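Local coordinates for OXA-46 oxacillinase (Pseudomonas aeruginosa, PDB 3IF6), which probably hydrolyses beta-lactam antibiotics to substituted beta-amino acids, as a serine enzyme of the class D beta-lactamase family, at residues A47-A52 with T228-F233. Residues are numbered along the deposited sequence; the frame is centred on the assembly and turned at random.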
loop_
_atom_site.group_PDB
_atom_site.type_symbol
_atom_site.label_atom_id
_atom_site.label_comp_id
_atom_site.label_asym_id
_atom_site.label_seq_id
_atom_site.Cartn_x
_atom_site.Cartn_y
_atom_site.Cartn_z
ATOM N N ALA B 47 12.197 -10.464 -12.598
ATOM C CA ALA B 47 13.362 -9.772 -12.062
ATOM C C ALA B 47 13.435 -9.855 -10.538
ATOM O O ALA B 47 12.933 -8.979 -9.842
ATOM C CB ALA B 47 13.348 -8.325 -12.510
ATOM N N ASP B 48 14.133 -10.845 -10.016
ATOM C CA ASP B 48 14.277 -11.015 -8.587
ATOM C C ASP B 48 15.480 -10.260 -8.052
ATOM O O ASP B 48 16.595 -10.512 -8.415
ATOM C CB ASP B 48 14.382 -12.487 -8.241
ATOM C CG ASP B 48 14.657 -12.694 -6.832
ATOM O OD1 ASP B 48 15.061 -11.725 -6.214
ATOM O OD2 ASP B 48 14.463 -13.783 -6.325
ATOM N N GLU B 49 15.223 -9.279 -7.210
ATOM C CA GLU B 49 16.260 -8.395 -6.725
ATOM C C GLU B 49 16.586 -8.350 -5.230
ATOM O O GLU B 49 17.262 -7.446 -4.781
ATOM C CB GLU B 49 16.092 -7.018 -7.352
ATOM C CG GLU B 49 16.117 -7.096 -8.838
ATOM C CD GLU B 49 15.836 -5.794 -9.522
ATOM O OE1 GLU B 49 15.672 -4.773 -8.858
ATOM O OE2 GLU B 49 15.800 -5.788 -10.754
ATOM N N ARG B 50 16.099 -9.312 -4.468
ATOM C CA ARG B 50 16.356 -9.348 -3.041
ATOM C C ARG B 50 17.826 -9.519 -2.659
ATOM O O ARG B 50 18.359 -8.825 -1.815
ATOM C CB ARG B 50 15.549 -10.461 -2.418
ATOM C CG ARG B 50 14.110 -10.442 -2.733
ATOM C CD ARG B 50 13.467 -11.711 -2.295
ATOM N NE ARG B 50 13.398 -12.663 -3.377
ATOM C CZ ARG B 50 12.920 -13.883 -3.285
ATOM N NH1 ARG B 50 12.443 -14.353 -2.166
ATOM N NH2 ARG B 50 12.923 -14.622 -4.338
ATOM N N GLN B 51 18.494 -10.431 -3.324
ATOM C CA GLN B 51 19.946 -10.623 -3.140
ATOM C C GLN B 51 20.784 -9.484 -3.786
ATOM O O GLN B 51 20.318 -8.771 -4.698
ATOM C CB GLN B 51 20.368 -12.012 -3.671
ATOM C CG GLN B 51 19.420 -13.177 -3.254
ATOM C CD GLN B 51 18.119 -13.280 -4.108
ATOM O OE1 GLN B 51 17.947 -12.573 -5.118
ATOM N NE2 GLN B 51 17.213 -14.177 -3.704
ATOM N N ALA B 52 22.013 -9.309 -3.295
ATOM C CA ALA B 52 22.963 -8.306 -3.831
ATOM C C ALA B 52 23.087 -8.365 -5.366
ATOM O O ALA B 52 23.153 -7.327 -6.046
ATOM C CB ALA B 52 24.345 -8.455 -3.158
ATOM N N THR B 228 14.148 -7.812 2.129
ATOM C CA THR B 228 15.423 -7.803 1.381
ATOM C C THR B 228 15.373 -7.110 0.007
ATOM O O THR B 228 16.402 -6.629 -0.507
ATOM C CB THR B 228 15.925 -9.237 1.219
ATOM O OG1 THR B 228 14.800 -10.118 1.113
ATOM C CG2 THR B 228 16.672 -9.650 2.471
ATOM N N GLY B 229 14.182 -7.028 -0.573
ATOM C CA GLY B 229 14.005 -6.342 -1.843
ATOM C C GLY B 229 12.830 -6.850 -2.676
ATOM O O GLY B 229 12.088 -7.764 -2.258
ATOM N N PRO B 230 12.659 -6.260 -3.870
ATOM C CA PRO B 230 11.526 -6.608 -4.718
ATOM C C PRO B 230 11.767 -7.819 -5.625
ATOM O O PRO B 230 12.919 -8.101 -6.021
ATOM C CB PRO B 230 11.326 -5.348 -5.561
ATOM C CG PRO B 230 12.714 -4.767 -5.655
ATOM C CD PRO B 230 13.514 -5.224 -4.473
ATOM N N VAL B 231 10.674 -8.525 -5.929
ATOM C CA VAL B 231 10.616 -9.452 -7.054
ATOM C C VAL B 231 9.601 -8.891 -8.063
ATOM O O VAL B 231 8.402 -8.921 -7.828
ATOM C CB VAL B 231 10.263 -10.895 -6.589
ATOM C CG1 VAL B 231 10.334 -11.879 -7.729
ATOM C CG2 VAL B 231 11.222 -11.332 -5.514
ATOM N N PHE B 232 10.085 -8.306 -9.153
ATOM C CA PHE B 232 9.201 -7.882 -10.249
ATOM C C PHE B 232 8.716 -9.095 -11.030
ATOM O O PHE B 232 9.353 -10.157 -10.971
ATOM C CB PHE B 232 9.894 -6.852 -11.144
ATOM C CG PHE B 232 10.321 -5.609 -10.395
ATOM C CD1 PHE B 232 11.523 -5.584 -9.676
ATOM C CD2 PHE B 232 9.505 -4.470 -10.371
ATOM C CE1 PHE B 232 11.917 -4.434 -8.970
ATOM C CE2 PHE B 232 9.891 -3.339 -9.681
ATOM C CZ PHE B 232 11.111 -3.326 -8.974
ATOM N N PHE B 233 7.563 -8.956 -11.696
ATOM C CA PHE B 233 7.009 -9.997 -12.586
ATOM C C PHE B 233 6.199 -9.361 -13.697
ATOM O O PHE B 233 5.698 -8.259 -13.556
ATOM C CB PHE B 233 6.207 -11.093 -11.856
ATOM C CG PHE B 233 5.012 -10.582 -11.087
ATOM C CD1 PHE B 233 3.766 -10.493 -11.695
ATOM C CD2 PHE B 233 5.142 -10.182 -9.728
ATOM C CE1 PHE B 233 2.642 -10.004 -10.976
ATOM C CE2 PHE B 233 4.039 -9.695 -9.005
ATOM C CZ PHE B 233 2.790 -9.603 -9.631
#
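In the central mixed sheet of the class D beta-lactamase fold, strand 42-48 pairs antiparallel with strand 229-238, just where it ends in the turn toward strand 55-58. Phe232 N gives its hydrogen to Ala47 O (3.0 Å), and Glu49 N reaches Pro230 O at 2.8 Å, nearly along the C=O axis; between them Asp48 and Val231 form the non-hydrogen-bonded pair. Pro230, with no N-H to give, fits the end of the pairing, where 47-52 turns off; its ring rests on Tyr179. Gly229, at phi 153°, takes a backbone shape suited to glycine, its CA 4.0 Å from Arg50 CA. Where the strand ends, Asp48 shapes the chain: with CG anti to its own N, OD1 accepts from Arg50 N at 3.2 Å, an Asx turn. Arg50, bent at chi3 (-95°), brings its guanidinium edge back to the same carboxylate, and NH2 meets OD2 of Asp48 at 2.7 Å in a salt bridge; NH1 and NH2 also donate to the carbonyls of Asp261 and Ile260. Val231 CG2 comes obliquely to the guanidinium, 3.3 Å from Arg50 NE, so an apolar methyl lies against the ion pair. On the face toward helix 168-179, Ala47 CB touches Phe232 CB at 4.0 Å, and Ala47 O lies at the ring's edge, in its plane. Glu49, extended beyond CG, sends OE1 to within 3.8 Å of Phe232 CE1; its buried carboxylate is balanced by salt bridges to Arg176 and Arg180.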